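PDB 2OG9: mandelate racemase/muconate lactonizing enzyme from Polaromonas sp., which probably catalyses a racemase-type or related proton-abstraction reaction on a carboxylate substrate, as a member of the enolase superfamily. Local coordinates for residues D13-V18 / I54-G59; R150-S155 / G180-V185; L304-G309 / Y328-W333; F344-E349 / G364-G369. All coordinates share one frame; numbering follows the deposited sequence.

Contact 1: residues D13-V18 / I54-G59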
loop_
_atom_site.group_PDB
_atom_site.type_symbol
_atom_site.label_atom_id
_atom_site.label_comp_id
_atom_site.label_asym_id
_atom_site.label_seq_id
_atom_site.Cartn_x
_atom_site.Cartn_y
_atom_site.Cartn_z
ATOM N N ASP A 13 -48.204 1.862 -8.585
ATOM C CA ASP A 13 -49.114 0.726 -8.556
ATOM C C ASP A 13 -49.128 0.214 -7.118
ATOM O O ASP A 13 -48.571 0.849 -6.222
ATOM C CB ASP A 13 -48.597 -0.375 -9.486
ATOM C CG ASP A 13 -49.689 -1.321 -9.939
ATOM O OD1 ASP A 13 -50.751 -1.383 -9.277
ATOM O OD2 ASP A 13 -49.473 -2.012 -10.960
ATOM N N ARG A 14 -49.751 -0.936 -6.899
ATOM C CA ARG A 14 -49.813 -1.510 -5.566
ATOM C C ARG A 14 -49.948 -3.028 -5.650
ATOM O O ARG A 14 -50.833 -3.543 -6.331
ATOM C CB ARG A 14 -50.998 -0.911 -4.804
ATOM C CG ARG A 14 -51.017 -1.226 -3.326
ATOM C CD ARG A 14 -52.328 -1.894 -2.949
ATOM N NE ARG A 14 -53.479 -1.124 -3.418
ATOM C CZ ARG A 14 -54.719 -1.597 -3.478
ATOM N NH1 ARG A 14 -54.975 -2.840 -3.098
ATOM N NH2 ARG A 14 -55.703 -0.830 -3.931
ATOM N N ILE A 15 -49.055 -3.735 -4.965
ATOM C CA ILE A 15 -49.061 -5.194 -4.949
ATOM C C ILE A 15 -50.249 -5.681 -4.127
ATOM O O ILE A 15 -50.427 -5.270 -2.984
ATOM C CB ILE A 15 -47.755 -5.748 -4.324
ATOM C CG1 ILE A 15 -46.552 -5.313 -5.171
ATOM C CG2 ILE A 15 -47.839 -7.267 -4.195
ATOM C CD1 ILE A 15 -45.194 -5.724 -4.606
ATOM N N THR A 16 -51.050 -6.571 -4.702
ATOM C CA THR A 16 -52.223 -7.069 -3.999
ATOM C C THR A 16 -52.242 -8.576 -3.783
ATOM O O THR A 16 -52.954 -9.068 -2.912
ATOM C CB THR A 16 -53.512 -6.665 -4.749
ATOM O OG1 THR A 16 -53.450 -7.140 -6.098
ATOM C CG2 THR A 16 -53.665 -5.149 -4.766
ATOM N N TRP A 17 -51.446 -9.309 -4.555
ATOM C CA TRP A 17 -51.429 -10.762 -4.447
ATOM C C TRP A 17 -50.038 -11.314 -4.710
ATOM O O TRP A 17 -49.310 -10.800 -5.554
ATOM C CB TRP A 17 -52.408 -11.354 -5.470
ATOM C CG TRP A 17 -52.522 -12.855 -5.463
ATOM C CD1 TRP A 17 -53.216 -13.624 -4.570
ATOM C CD2 TRP A 17 -51.972 -13.764 -6.430
ATOM N NE1 TRP A 17 -53.139 -14.950 -4.925
ATOM C CE2 TRP A 17 -52.382 -15.065 -6.062
ATOM C CE3 TRP A 17 -51.173 -13.604 -7.570
ATOM C CZ2 TRP A 17 -52.023 -16.200 -6.797
ATOM C CZ3 TRP A 17 -50.815 -14.733 -8.303
ATOM C CH2 TRP A 17 -51.241 -16.015 -7.912
ATOM N N VAL A 18 -49.676 -12.361 -3.982
ATOM C CA VAL A 18 -48.377 -13.000 -4.151
ATOM C C VAL A 18 -48.538 -14.496 -3.944
ATOM O O VAL A 18 -49.199 -14.926 -3.002
ATOM C CB VAL A 18 -47.338 -12.482 -3.123
ATOM C CG1 VAL A 18 -46.013 -13.189 -3.329
ATOM C CG2 VAL A 18 -47.157 -10.981 -3.260
ATOM N N ILE A 54 -46.342 -12.410 -8.715
ATOM C CA ILE A 54 -46.792 -11.159 -8.122
ATOM C C ILE A 54 -47.789 -10.479 -9.054
ATOM O O ILE A 54 -47.574 -10.408 -10.269
ATOM C CB ILE A 54 -45.590 -10.201 -7.875
ATOM C CG1 ILE A 54 -44.614 -10.833 -6.874
ATOM C CG2 ILE A 54 -46.079 -8.864 -7.342
ATOM C CD1 ILE A 54 -43.358 -9.993 -6.634
ATOM N N GLU A 55 -48.880 -9.983 -8.481
ATOM C CA GLU A 55 -49.912 -9.295 -9.249
ATOM C C GLU A 55 -50.316 -8.026 -8.507
ATOM O O GLU A 55 -50.266 -7.977 -7.280
ATOM C CB GLU A 55 -51.112 -10.226 -9.471
ATOM C CG GLU A 55 -50.867 -11.248 -10.578
ATOM C CD GLU A 55 -51.994 -12.260 -10.740
ATOM O OE1 GLU A 55 -53.167 -11.913 -10.478
ATOM O OE2 GLU A 55 -51.702 -13.405 -11.148
ATOM N N THR A 56 -50.713 -7.001 -9.254
ATOM C CA THR A 56 -51.065 -5.715 -8.657
ATOM C C THR A 56 -52.504 -5.270 -8.899
ATOM O O THR A 56 -53.210 -5.831 -9.735
ATOM C CB THR A 56 -50.150 -4.609 -9.195
ATOM O OG1 THR A 56 -50.465 -4.367 -10.573
ATOM C CG2 THR A 56 -48.682 -5.027 -9.083
ATOM N N ALA A 57 -52.917 -4.238 -8.170
ATOM C CA ALA A 57 -54.262 -3.692 -8.301
ATOM C C ALA A 57 -54.460 -3.195 -9.730
ATOM O O ALA A 57 -55.578 -3.153 -10.237
ATOM C CB ALA A 57 -54.457 -2.543 -7.315
ATOM N N GLY A 58 -53.358 -2.826 -10.375
ATOM C CA GLY A 58 -53.422 -2.328 -11.736
ATOM C C GLY A 58 -53.471 -3.410 -12.800
ATOM O O GLY A 58 -53.430 -3.106 -13.992
ATOM N N GLY A 59 -53.547 -4.669 -12.377
ATOM C CA GLY A 59 -53.613 -5.764 -13.329
ATOM C C GLY A 59 -52.283 -6.207 -13.916
ATOM O O GLY A 59 -52.255 -6.947 -14.900
#
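The guanidinium of R14 carries the methyl of A57 over the centre of one face, CB of A57 4.0 Å from CZ of R14. The indole of W17 meets E55 less squarely: the two side chains run side by side, and OE2 of E55 comes obliquely to 3.3 Å from CZ3 of W17, ring and carboxylate planes 48° apart. R384 salt-bridges that carboxylate and makes a cation-pi contact with W17, whose NE1 bonds to Q380. The D13 carboxylate, swung anti to its backbone N (chi1 -157°), receives OG1 of T56 from above its plane, at 2.6 Å from OD2, which also salt-bridges R133. On OD1 the syn lone pair takes the amide N of G58, 3.2 Å away, and R14 N reaches the same oxygen from the anti side, tilted out of plane. Strands 15-26 and 46-56 pair antiparallel within the N-terminal sheet, and a classic beta bulge interrupts them: N of T16 and N of W17 both donate to O of E55, at 3.0 and 3.3 Å. T56 opens a type I turn: a side chain on G58 would hit OD2 of D13, and G59 takes the positive phi that favours glycine. An alanine in place of D13 would probably leave T56 OG1, G58 N and R14 N without this acceptor and R133 without its mate. I15 and I54 meet through their CG2 methyls at 3.9 Å.

Contact 2: residues R150-S155 / G180-V185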
loop_
_atom_site.group_PDB
_atom_site.type_symbol
_atom_site.label_atom_id
_atom_site.label_comp_id
_atom_site.label_asym_id
_atom_site.label_seq_id
_atom_site.Cartn_x
_atom_site.Cartn_y
_atom_site.Cartn_z
ATOM N N ARG A 150 -22.877 -14.912 -27.165
ATOM C CA ARG A 150 -22.054 -16.096 -27.410
ATOM C C ARG A 150 -22.478 -17.176 -26.420
ATOM O O ARG A 150 -22.692 -16.892 -25.245
ATOM C CB ARG A 150 -20.565 -15.788 -27.213
ATOM C CG ARG A 150 -20.019 -14.648 -28.067
ATOM C CD ARG A 150 -18.497 -14.711 -28.163
ATOM N NE ARG A 150 -18.048 -15.836 -28.984
ATOM C CZ ARG A 150 -16.783 -16.045 -29.348
ATOM N NH1 ARG A 150 -15.828 -15.208 -28.963
ATOM N NH2 ARG A 150 -16.470 -17.084 -30.116
ATOM N N CYS A 151 -22.616 -18.411 -26.890
ATOM C CA CYS A 151 -23.017 -19.494 -26.008
ATOM C C CYS A 151 -22.103 -20.702 -26.157
ATOM O O CYS A 151 -21.385 -20.842 -27.153
ATOM C CB CYS A 151 -24.468 -19.917 -26.288
ATOM S SG CYS A 151 -24.748 -20.674 -27.920
ATOM N N TYR A 152 -22.147 -21.574 -25.155
ATOM C CA TYR A 152 -21.341 -22.783 -25.131
ATOM C C TYR A 152 -22.112 -23.820 -24.336
ATOM O O TYR A 152 -23.066 -23.481 -23.630
ATOM C CB TYR A 152 -20.003 -22.503 -24.444
ATOM C CG TYR A 152 -20.130 -22.115 -22.980
ATOM C CD1 TYR A 152 -19.978 -23.063 -21.971
ATOM C CD2 TYR A 152 -20.409 -20.801 -22.610
ATOM C CE1 TYR A 152 -20.100 -22.714 -20.623
ATOM C CE2 TYR A 152 -20.535 -20.439 -21.263
ATOM C CZ TYR A 152 -20.380 -21.400 -20.280
ATOM O OH TYR A 152 -20.515 -21.052 -18.952
ATOM N N ASN A 153 -21.709 -25.079 -24.453
ATOM C CA ASN A 153 -22.361 -26.147 -23.712
ATOM C C ASN A 153 -21.368 -27.268 -23.408
ATOM O O ASN A 153 -20.237 -27.255 -23.899
ATOM C CB ASN A 153 -23.585 -26.668 -24.489
ATOM C CG ASN A 153 -23.235 -27.683 -25.572
ATOM O OD1 ASN A 153 -22.094 -27.781 -26.024
ATOM N ND2 ASN A 153 -24.241 -28.439 -26.006
ATOM N N THR A 154 -21.788 -28.224 -22.585
ATOM C CA THR A 154 -20.941 -29.355 -22.211
ATOM C C THR A 154 -21.281 -30.549 -23.093
ATOM O O THR A 154 -20.577 -31.562 -23.087
ATOM C CB THR A 154 -21.183 -29.773 -20.750
ATOM O OG1 THR A 154 -22.500 -30.331 -20.629
ATOM C CG2 THR A 154 -21.067 -28.570 -19.822
ATOM N N SER A 155 -22.368 -30.417 -23.847
ATOM C CA SER A 155 -22.834 -31.483 -24.728
ATOM C C SER A 155 -23.105 -32.739 -23.904
ATOM O O SER A 155 -22.816 -33.859 -24.338
ATOM C CB SER A 155 -21.797 -31.778 -25.810
ATOM O OG SER A 155 -21.667 -30.686 -26.702
ATOM N N GLY A 180 -19.351 -23.006 -28.374
ATOM C CA GLY A 180 -18.198 -23.459 -27.617
ATOM C C GLY A 180 -18.511 -24.683 -26.783
ATOM O O GLY A 180 -19.680 -25.007 -26.563
ATOM N N ILE A 181 -17.462 -25.353 -26.306
ATOM C CA ILE A 181 -17.607 -26.565 -25.502
ATOM C C ILE A 181 -16.879 -26.471 -24.159
ATOM O O ILE A 181 -15.687 -26.180 -24.115
ATOM C CB ILE A 181 -17.027 -27.795 -26.259
ATOM C CG1 ILE A 181 -17.737 -27.977 -27.604
ATOM C CG2 ILE A 181 -17.143 -29.038 -25.401
ATOM C CD1 ILE A 181 -19.215 -28.297 -27.494
ATOM N N LYS A 182 -17.588 -26.714 -23.061
ATOM C CA LYS A 182 -16.941 -26.691 -21.754
ATOM C C LYS A 182 -16.737 -28.131 -21.299
ATOM O O LYS A 182 -17.690 -28.903 -21.221
ATOM C CB LYS A 182 -17.781 -25.936 -20.721
ATOM C CG LYS A 182 -17.129 -25.914 -19.339
ATOM C CD LYS A 182 -17.612 -24.746 -18.491
ATOM C CE LYS A 182 -19.038 -24.925 -18.012
ATOM N NZ LYS A 182 -19.133 -25.782 -16.804
ATOM N N LEU A 183 -15.491 -28.492 -21.011
ATOM C CA LEU A 183 -15.179 -29.849 -20.575
ATOM C C LEU A 183 -14.939 -29.920 -19.075
ATOM O O LEU A 183 -14.239 -29.081 -18.505
ATOM C CB LEU A 183 -13.939 -30.373 -21.302
ATOM C CG LEU A 183 -13.979 -30.428 -22.831
ATOM C CD1 LEU A 183 -12.614 -30.845 -23.355
ATOM C CD2 LEU A 183 -15.054 -31.402 -23.290
ATOM N N LYS A 184 -15.527 -30.927 -18.441
ATOM C CA LYS A 184 -15.359 -31.123 -17.010
ATOM C C LYS A 184 -14.016 -31.800 -16.765
ATOM O O LYS A 184 -13.682 -32.788 -17.423
ATOM C CB LYS A 184 -16.478 -32.005 -16.457
ATOM C CG LYS A 184 -17.861 -31.378 -16.500
ATOM C CD LYS A 184 -17.998 -30.249 -15.491
ATOM C CE LYS A 184 -19.423 -29.716 -15.455
ATOM N NZ LYS A 184 -20.406 -30.804 -15.179
ATOM N N VAL A 185 -13.244 -31.254 -15.830
ATOM C CA VAL A 185 -11.943 -31.813 -15.474
ATOM C C VAL A 185 -11.839 -31.787 -13.956
ATOM O O VAL A 185 -12.820 -31.509 -13.273
ATOM C CB VAL A 185 -10.777 -30.991 -16.077
ATOM C CG1 VAL A 185 -10.854 -31.014 -17.597
ATOM C CG2 VAL A 185 -10.817 -29.554 -15.557
HETATM O O HOH W 1 -18.043 -31.789 -22.182
#
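Y152 lays the CD1-CE1 edge of its ring against the aliphatic chain of K182, whose CE lies near the ring plane, 3.6 Å from CE1 of Y152. K182 has its CG anti to the backbone N (chi1 179°), the chain bends at its last two torsions, and NZ forms a salt bridge with D213. With K184 it matches the Lys-X-Lys motif of mandelate racemase relatives, in which D213 and E239 would probably be metal ligands; packing on the tyrosine is secondary. Next to this pair the backbones are bridged once: N of N153 donates to O of G180 at 2.9 Å, and N of K182 to O of N153 at 2.8 Å. G180 fits closely, since a side chain there would press on CB of Y152. N153 and I181 lie alongside each other, OD1 of N153 3.3 Å from CD1 of I181, and ND2 is held by S173. A water donates to O of T154 and O of K182, joining the backbones just past the bridge. Strand 148-152, helix 163-175 and barrel strand 181-184 form a beta-alpha-beta unit; I181 packs on that helix, and Y152 reaches M211 of strand 210-213 and W333 of strand 333-335.

Contact 3: residues L304-G309 / Y328-W333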
loop_
_atom_site.group_PDB
_atom_site.type_symbol
_atom_site.label_atom_id
_atom_site.label_comp_id
_atom_site.label_asym_id
_atom_site.label_seq_id
_atom_site.Cartn_x
_atom_site.Cartn_y
_atom_site.Cartn_z
ATOM N N LEU A 304 -19.761 -3.371 -10.678
ATOM C CA LEU A 304 -18.424 -3.500 -10.095
ATOM C C LEU A 304 -17.482 -4.183 -11.093
ATOM O O LEU A 304 -16.340 -3.758 -11.268
ATOM C CB LEU A 304 -18.476 -4.311 -8.792
ATOM C CG LEU A 304 -19.126 -3.639 -7.573
ATOM C CD1 LEU A 304 -19.059 -4.567 -6.373
ATOM C CD2 LEU A 304 -18.404 -2.334 -7.261
ATOM N N ALA A 305 -17.964 -5.235 -11.747
ATOM C CA ALA A 305 -17.153 -5.958 -12.725
ATOM C C ALA A 305 -16.838 -5.078 -13.932
ATOM O O ALA A 305 -15.732 -5.121 -14.478
ATOM C CB ALA A 305 -17.876 -7.229 -13.184
ATOM N N GLU A 306 -17.823 -4.288 -14.349
ATOM C CA GLU A 306 -17.660 -3.401 -15.495
ATOM C C GLU A 306 -16.549 -2.391 -15.221
ATOM O O GLU A 306 -15.643 -2.201 -16.043
ATOM C CB GLU A 306 -18.979 -2.673 -15.772
ATOM C CG GLU A 306 -19.101 -2.089 -17.164
ATOM C CD GLU A 306 -18.155 -0.937 -17.403
ATOM O OE1 GLU A 306 -18.157 0.009 -16.588
ATOM O OE2 GLU A 306 -17.415 -0.974 -18.412
ATOM N N HIS A 307 -16.623 -1.756 -14.054
ATOM C CA HIS A 307 -15.642 -0.755 -13.640
ATOM C C HIS A 307 -14.246 -1.360 -13.517
ATOM O O HIS A 307 -13.252 -0.710 -13.831
ATOM C CB HIS A 307 -16.056 -0.146 -12.294
ATOM C CG HIS A 307 -15.214 1.015 -11.867
ATOM N ND1 HIS A 307 -15.184 2.209 -12.559
ATOM C CD2 HIS A 307 -14.371 1.167 -10.818
ATOM C CE1 HIS A 307 -14.360 3.045 -11.954
ATOM N NE2 HIS A 307 -13.855 2.439 -10.896
ATOM N N ALA A 308 -14.173 -2.604 -13.060
ATOM C CA ALA A 308 -12.886 -3.271 -12.895
ATOM C C ALA A 308 -12.329 -3.764 -14.230
ATOM O O ALA A 308 -11.233 -4.315 -14.278
ATOM C CB ALA A 308 -13.021 -4.439 -11.921
ATOM N N GLY A 309 -13.095 -3.568 -15.302
ATOM C CA GLY A 309 -12.665 -3.989 -16.628
ATOM C C GLY A 309 -12.706 -5.488 -16.894
ATOM O O GLY A 309 -11.994 -5.985 -17.773
ATOM N N TYR A 328 -24.626 -6.238 -20.661
ATOM C CA TYR A 328 -23.240 -5.970 -20.249
ATOM C C TYR A 328 -22.465 -5.356 -21.419
ATOM O O TYR A 328 -22.566 -5.826 -22.549
ATOM C CB TYR A 328 -22.566 -7.270 -19.795
ATOM C CG TYR A 328 -21.311 -7.062 -18.969
ATOM C CD1 TYR A 328 -21.382 -6.536 -17.676
ATOM C CD2 TYR A 328 -20.054 -7.398 -19.475
ATOM C CE1 TYR A 328 -20.226 -6.347 -16.905
ATOM C CE2 TYR A 328 -18.897 -7.212 -18.715
ATOM C CZ TYR A 328 -18.992 -6.685 -17.433
ATOM O OH TYR A 328 -17.846 -6.485 -16.690
ATOM N N PRO A 329 -21.670 -4.304 -21.158
ATOM C CA PRO A 329 -20.877 -3.606 -22.179
ATOM C C PRO A 329 -19.947 -4.474 -23.025
ATOM O O PRO A 329 -19.864 -4.295 -24.239
ATOM C CB PRO A 329 -20.101 -2.566 -21.367
ATOM C CG PRO A 329 -21.000 -2.313 -20.180
ATOM C CD PRO A 329 -21.453 -3.702 -19.828
ATOM N N ARG A 330 -19.239 -5.404 -22.391
ATOM C CA ARG A 330 -18.308 -6.270 -23.116
ATOM C C ARG A 330 -18.903 -7.636 -23.442
ATOM O O ARG A 330 -19.698 -8.170 -22.674
ATOM C CB ARG A 330 -17.017 -6.444 -22.311
ATOM C CG ARG A 330 -16.128 -5.207 -22.289
ATOM C CD ARG A 330 -14.863 -5.465 -21.487
ATOM N NE ARG A 330 -15.092 -5.371 -20.051
ATOM C CZ ARG A 330 -15.273 -4.226 -19.400
ATOM N NH1 ARG A 330 -15.252 -3.077 -20.059
ATOM N NH2 ARG A 330 -15.469 -4.227 -18.088
ATOM N N GLU A 331 -18.499 -8.200 -24.578
ATOM C CA GLU A 331 -19.006 -9.495 -25.031
ATOM C C GLU A 331 -18.938 -10.612 -23.995
ATOM O O GLU A 331 -17.860 -11.110 -23.673
ATOM C CB GLU A 331 -18.262 -9.945 -26.298
ATOM C CG GLU A 331 -18.685 -9.224 -27.572
ATOM C CD GLU A 331 -20.113 -9.557 -27.989
ATOM O OE1 GLU A 331 -20.435 -10.760 -28.086
ATOM O OE2 GLU A 331 -20.907 -8.618 -28.229
ATOM N N PRO A 332 -20.098 -11.026 -23.464
ATOM C CA PRO A 332 -20.140 -12.095 -22.466
ATOM C C PRO A 332 -20.331 -13.475 -23.101
ATOM O O PRO A 332 -20.428 -13.607 -24.327
ATOM C CB PRO A 332 -21.334 -11.702 -21.607
ATOM C CG PRO A 332 -22.293 -11.175 -22.641
ATOM C CD PRO A 332 -21.403 -10.337 -23.554
ATOM N N TRP A 333 -20.354 -14.496 -22.250
ATOM C CA TRP A 333 -20.594 -15.874 -22.668
ATOM C C TRP A 333 -21.695 -16.396 -21.748
ATOM O O TRP A 333 -21.695 -16.097 -20.555
ATOM C CB TRP A 333 -19.361 -16.765 -22.467
ATOM C CG TRP A 333 -18.286 -16.672 -23.515
ATOM C CD1 TRP A 333 -17.196 -15.846 -23.507
ATOM C CD2 TRP A 333 -18.156 -17.495 -24.681
ATOM N NE1 TRP A 333 -16.391 -16.113 -24.591
ATOM C CE2 TRP A 333 -16.955 -17.119 -25.328
ATOM C CE3 TRP A 333 -18.934 -18.519 -25.241
ATOM C CZ2 TRP A 333 -16.513 -17.733 -26.510
ATOM C CZ3 TRP A 333 -18.496 -19.130 -26.417
ATOM C CH2 TRP A 333 -17.293 -18.733 -27.036
#
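Y328 and R330 both reach from the loop after helix 318-326 to the C-terminal end of helix 295-307, a loop and a helix of the TIM-type barrel domain. That helix closes in a Schellman motif, where G309 takes the positive phi that glycine tolerates easily. The ring of Y328 leaves the backbone with CG anti to N (chi1 -162°) and comes in hydroxyl first. Its OH lies 3.6 Å from CB of A305, a residue small enough to admit it, and bonds to O of L310, just past the helix. CE1 of Y328 rests 4.0 Å from CB of E306, while CD of P329 sits over one face of the same ring, offset toward the rim.

CG of E306 meets CG of P329 at 3.6 Å, the two side chains crossing obliquely. A bend at chi2 (-68°) then turns the carboxylate carbon toward R330. These two side chains cross at about a right angle, their charged planes 42° apart, in a salt bridge whose hydrogen bond, NH1 of R330 to OE2 of E306, is weak at 3.4 Å. Arginine suits the helix end, since its several N-H groups can serve side chain and backbone together; NE bonds to O of L310. O of G309 lies over one face of the guanidinium. NH2 of R330 donates to O of E306 at 2.9 Å, on a lone pair and in the guanidinium plane, and this carbonyl also accepts N of G309.

Contact 4: residues F344-E349 / G364-G369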
loop_
_atom_site.group_PDB
_atom_site.type_symbol
_atom_site.label_atom_id
_atom_site.label_comp_id
_atom_site.label_asym_id
_atom_site.label_seq_id
_atom_site.Cartn_x
_atom_site.Cartn_y
_atom_site.Cartn_z
ATOM N N PHE A 344 -41.035 -24.269 -18.354
ATOM C CA PHE A 344 -41.610 -23.177 -19.125
ATOM C C PHE A 344 -42.205 -23.574 -20.474
ATOM O O PHE A 344 -41.907 -24.636 -21.010
ATOM C CB PHE A 344 -40.535 -22.116 -19.341
ATOM C CG PHE A 344 -39.759 -21.791 -18.095
ATOM C CD1 PHE A 344 -40.395 -21.229 -16.993
ATOM C CD2 PHE A 344 -38.401 -22.082 -18.010
ATOM C CE1 PHE A 344 -39.692 -20.960 -15.818
ATOM C CE2 PHE A 344 -37.686 -21.818 -16.839
ATOM C CZ PHE A 344 -38.334 -21.256 -15.740
ATOM N N ASN A 345 -43.039 -22.690 -21.013
ATOM C CA ASN A 345 -43.688 -22.915 -22.298
ATOM C C ASN A 345 -42.868 -22.308 -23.423
ATOM O O ASN A 345 -43.133 -22.567 -24.593
ATOM C CB ASN A 345 -45.075 -22.279 -22.298
ATOM C CG ASN A 345 -45.979 -22.867 -21.244
ATOM O OD1 ASN A 345 -46.624 -22.141 -20.481
ATOM N ND2 ASN A 345 -46.036 -24.189 -21.193
ATOM N N GLU A 346 -41.866 -21.511 -23.063
ATOM C CA GLU A 346 -41.016 -20.840 -24.044
ATOM C C GLU A 346 -39.642 -21.499 -24.169
ATOM O O GLU A 346 -39.238 -22.269 -23.304
ATOM C CB GLU A 346 -40.844 -19.369 -23.662
ATOM C CG GLU A 346 -42.146 -18.568 -23.556
ATOM C CD GLU A 346 -42.944 -18.881 -22.304
ATOM O OE1 GLU A 346 -42.385 -19.488 -21.365
ATOM O OE2 GLU A 346 -44.134 -18.505 -22.247
ATOM N N ARG A 347 -38.922 -21.185 -25.242
ATOM C CA ARG A 347 -37.603 -21.770 -25.467
ATOM C C ARG A 347 -36.604 -20.761 -26.011
ATOM O O ARG A 347 -36.980 -19.774 -26.643
ATOM C CB ARG A 347 -37.705 -22.942 -26.453
ATOM C CG ARG A 347 -38.479 -24.145 -25.941
ATOM C CD ARG A 347 -37.664 -24.936 -24.930
ATOM N NE ARG A 347 -38.354 -26.132 -24.450
ATOM C CZ ARG A 347 -39.353 -26.132 -23.569
ATOM N NH1 ARG A 347 -39.801 -24.992 -23.050
ATOM N NH2 ARG A 347 -39.900 -27.281 -23.192
ATOM N N ILE A 348 -35.327 -21.020 -25.753
ATOM C CA ILE A 348 -34.252 -20.158 -26.227
ATOM C C ILE A 348 -33.808 -20.682 -27.592
ATOM O O ILE A 348 -33.748 -21.892 -27.809
ATOM C CB ILE A 348 -33.035 -20.199 -25.271
ATOM C CG1 ILE A 348 -33.435 -19.676 -23.885
ATOM C CG2 ILE A 348 -31.889 -19.391 -25.855
ATOM C CD1 ILE A 348 -33.837 -18.216 -23.864
ATOM N N GLU A 349 -33.504 -19.774 -28.508
ATOM C CA GLU A 349 -33.067 -20.176 -29.833
ATOM C C GLU A 349 -31.579 -19.911 -29.984
ATOM O O GLU A 349 -31.079 -18.881 -29.535
ATOM C CB GLU A 349 -33.838 -19.395 -30.894
ATOM C CG GLU A 349 -33.829 -20.047 -32.262
ATOM C CD GLU A 349 -34.737 -19.337 -33.247
ATOM O OE1 GLU A 349 -35.854 -18.949 -32.845
ATOM O OE2 GLU A 349 -34.339 -19.177 -34.420
ATOM N N GLY A 364 -40.061 -13.272 -20.468
ATOM C CA GLY A 364 -40.574 -14.065 -21.571
ATOM C C GLY A 364 -40.825 -15.504 -21.160
ATOM O O GLY A 364 -40.663 -16.430 -21.963
ATOM N N LEU A 365 -41.227 -15.696 -19.909
ATOM C CA LEU A 365 -41.486 -17.031 -19.384
ATOM C C LEU A 365 -42.858 -17.178 -18.733
ATOM O O LEU A 365 -43.346 -16.259 -18.069
ATOM C CB LEU A 365 -40.423 -17.402 -18.338
ATOM C CG LEU A 365 -38.943 -17.401 -18.733
ATOM C CD1 LEU A 365 -38.101 -17.562 -17.470
ATOM C CD2 LEU A 365 -38.646 -18.524 -19.727
ATOM N N THR A 366 -43.465 -18.345 -18.932
ATOM C CA THR A 366 -44.751 -18.685 -18.329
ATOM C C THR A 366 -44.608 -20.133 -17.875
ATOM O O THR A 366 -43.929 -20.926 -18.529
ATOM C CB THR A 366 -45.934 -18.565 -19.325
ATOM O OG1 THR A 366 -45.665 -19.346 -20.494
ATOM C CG2 THR A 366 -46.162 -17.108 -19.712
ATOM N N LEU A 367 -45.230 -20.476 -16.755
ATOM C CA LEU A 367 -45.128 -21.823 -16.209
ATOM C C LEU A 367 -45.854 -22.876 -17.034
ATOM O O LEU A 367 -47.002 -22.685 -17.426
ATOM C CB LEU A 367 -45.669 -21.846 -14.782
ATOM C CG LEU A 367 -45.003 -20.850 -13.831
ATOM C CD1 LEU A 367 -45.704 -20.879 -12.472
ATOM C CD2 LEU A 367 -43.533 -21.205 -13.689
ATOM N N SER A 368 -45.178 -23.994 -17.282
ATOM C CA SER A 368 -45.768 -25.076 -18.055
ATOM C C SER A 368 -46.764 -25.837 -17.184
ATOM O O SER A 368 -46.827 -25.635 -15.971
ATOM C CB SER A 368 -44.681 -26.037 -18.535
ATOM O OG SER A 368 -44.165 -26.799 -17.455
ATOM N N GLY A 369 -47.543 -26.711 -17.809
ATOM C CA GLY A 369 -48.515 -27.487 -17.062
ATOM C C GLY A 369 -47.846 -28.506 -16.158
ATOM O O GLY A 369 -48.453 -28.981 -15.199
#
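N of T366 donates to OE1 of E346 at 2.9 Å, on the syn side but well out of the carboxylate plane. CG of E346 is anti to the carbonyl carbon and the chain then folds at chi2 (75°), the two side chains crossing at about a right angle. OG1 of T366 donates to OE2 of E346 over a very short 2.5 Å, a length that may be partly a matter of the model. The threonine hydroxyl stands between its own backbone N and carbonyl carbon (chi1 54°), which turns OG1 to the same carboxylate that binds its amide. An alanine in place of E346 would probably leave the amide and hydroxyl of T366 without these acceptors and allow that hydroxyl to turn.

F344 supplies the apolar half. Its ring crosses L365 obliquely, and CD1 of L365 makes a CH-pi contact over the centre of one face, 4.1 Å from the centroid, while CD2 of L365 reaches CG of F344 at 3.8 Å. O of T366 lies in the ring plane at the edge and accepts N of N345 at 3.2 Å. A forked leucine suits this spot by setting two methyls on one ring. R347 folds back on its own segment, NH1 donating to O of F344 at 3.0 Å and to O of E346 at 2.8 Å.

F344 and L367 also touch F51 of strand 46-56, and OG of S368 bonds to O of P342. The arrangement is a single backbone bridge between two loops of the barrel domain, the second leading into helix 370-374, packed against the N-terminal sheet.

In the fold
The four contacts follow one another along the chain, each closing before the next opens. Contact 1 belongs to the antiparallel N-terminal sheet, and contacts 2 to 4 belong to the barrel part; contacts 1 and 2 lie on opposite sides of the chain's centre, their centres about 41 Å apart. Contacts 2 and 3 touch, because W333 packs on R150 and Y152 where strand 333-335 runs parallel to strand 148-152. Contact 4 has its nearest atoms about 9 Å from contact 1 and meets strand 46-56, which contact 1 also uses. The chain thus shows the two-part build of the enolase superfamily, a capping domain set against a barrel.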